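Local coordinates for protein putative phosphoglycolate phosphatase (Lactobacillus delbrueckii, PDB 2HI0) that probably hydrolyses phosphoglycolate as a phosphatase of the haloacid dehalogenase-like hydrolase family, at residues Thr88-Asn91 with Arg92-Val96. Numbering follows the deposited sequence.
Sequences TEVN and RVLEV. Unlike the reference sequence in segment 88-91: Thr88 (reference Ala).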
# COMPACT_ATOMS: atom_id res chain seq x y z
N THR A 88 -1.98 2.44 -23.41
CA THR A 88 -2.57 3.67 -23.86
C THR A 88 -3.91 3.88 -23.17
O THR A 88 -4.19 4.99 -22.70
CB THR A 88 -2.71 3.66 -25.40
OG1 THR A 88 -1.41 3.56 -25.99
CG2 THR A 88 -3.41 4.91 -25.94
N GLU A 89 -4.74 2.85 -23.11
CA GLU A 89 -6.00 3.01 -22.40
C GLU A 89 -5.80 3.19 -20.88
O GLU A 89 -6.52 3.98 -20.26
CB GLU A 89 -6.92 1.83 -22.70
CG GLU A 89 -8.35 2.03 -22.20
CD GLU A 89 -9.11 3.18 -22.83
OE1 GLU A 89 -8.69 3.73 -23.88
OE2 GLU A 89 -10.17 3.54 -22.27
N VAL A 90 -4.85 2.46 -20.29
CA VAL A 90 -4.48 2.66 -18.88
C VAL A 90 -4.20 4.16 -18.60
O VAL A 90 -4.76 4.77 -17.64
CB VAL A 90 -3.31 1.76 -18.47
CG1 VAL A 90 -2.76 2.15 -17.07
CG2 VAL A 90 -3.77 0.30 -18.47
N ASN A 91 -3.34 4.75 -19.44
CA ASN A 91 -2.89 6.14 -19.27
C ASN A 91 -4.08 7.09 -19.43
O ASN A 91 -4.17 8.11 -18.75
CB ASN A 91 -1.76 6.50 -20.22
CG ASN A 91 -0.49 5.75 -19.90
OD1 ASN A 91 -0.32 5.27 -18.79
ND2 ASN A 91 0.42 5.67 -20.88
N ARG A 92 -5.03 6.72 -20.29
CA ARG A 92 -6.21 7.60 -20.53
C ARG A 92 -7.11 7.58 -19.30
O ARG A 92 -7.62 8.62 -18.85
CB ARG A 92 -6.98 7.17 -21.77
CG ARG A 92 -8.02 8.15 -22.19
CD ARG A 92 -8.56 7.80 -23.58
NE ARG A 92 -9.54 6.71 -23.52
CZ ARG A 92 -10.85 6.85 -23.27
NH1 ARG A 92 -11.39 8.03 -23.05
NH2 ARG A 92 -11.63 5.79 -23.26
N VAL A 93 -7.28 6.40 -18.71
CA VAL A 93 -8.07 6.28 -17.46
C VAL A 93 -7.34 7.01 -16.30
O VAL A 93 -7.94 7.73 -15.52
CB VAL A 93 -8.36 4.79 -17.11
CG1 VAL A 93 -9.01 4.68 -15.75
CG2 VAL A 93 -9.25 4.16 -18.16
N LEU A 94 -6.02 6.81 -16.21
CA LEU A 94 -5.23 7.44 -15.12
C LEU A 94 -5.29 8.95 -15.17
O LEU A 94 -5.19 9.65 -14.14
CB LEU A 94 -3.79 6.96 -15.16
CG LEU A 94 -3.55 5.54 -14.62
CD1 LEU A 94 -2.10 5.14 -14.83
CD2 LEU A 94 -3.88 5.50 -13.15
N GLU A 95 -5.43 9.51 -16.38
CA GLU A 95 -5.51 10.95 -16.54
C GLU A 95 -6.69 11.55 -15.73
O GLU A 95 -6.60 12.68 -15.22
CB GLU A 95 -5.69 11.27 -18.02
CG GLU A 95 -5.73 12.76 -18.32
CD GLU A 95 -5.85 13.08 -19.81
OE1 GLU A 95 -6.27 12.20 -20.60
OE2 GLU A 95 -5.54 14.23 -20.18
N VAL A 96 -7.77 10.80 -15.63
CA VAL A 96 -8.92 11.15 -14.80
C VAL A 96 -8.74 10.69 -13.37
O VAL A 96 -8.94 11.44 -12.44
CB VAL A 96 -10.24 10.54 -15.38
CG1 VAL A 96 -11.47 10.91 -14.50
CG2 VAL A 96 -10.38 10.96 -16.88
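Glu89 and Arg92 both start with CG anti to the backbone N (chi1 -170° in each); Glu89 then bends at chi2 and Arg92 only at chi3, which lays the two side chains, from residues about one turn apart, alongside each other so that carboxylate and guanidinium meet. Arg92 grips side-on, one nitrogen to each oxygen. Arg92 NE gives Glu89 OE1 a nearly straight bond of 3.1 Å within the guanidinium plane, while Arg92 NH2 reaches the syn lone pair of Glu89 OE2 at 2.9 Å, more bent, with OE2 tilted out of that plane; the two planes stand 56° apart. Neither partner stops there: OE2 also bonds His35 NE2, and NH2 the carbonyl O of Thr33, so the pair ties this helix to the residues just after helix 19-32. A glutamine in place of Glu89 would probably leave the Arg92 guanidinium without its countercharge and weaken the link to His35. On another face, Val90 CG1 lies 3.8 Å from Leu94 CD1, and both side chains pack on helix 52-63, while Val93 sits against Ala29 and Phe30. This is an i to i+3 salt bridge on an amphipathic helix, here within the helical cap of a HAD-type hydrolase.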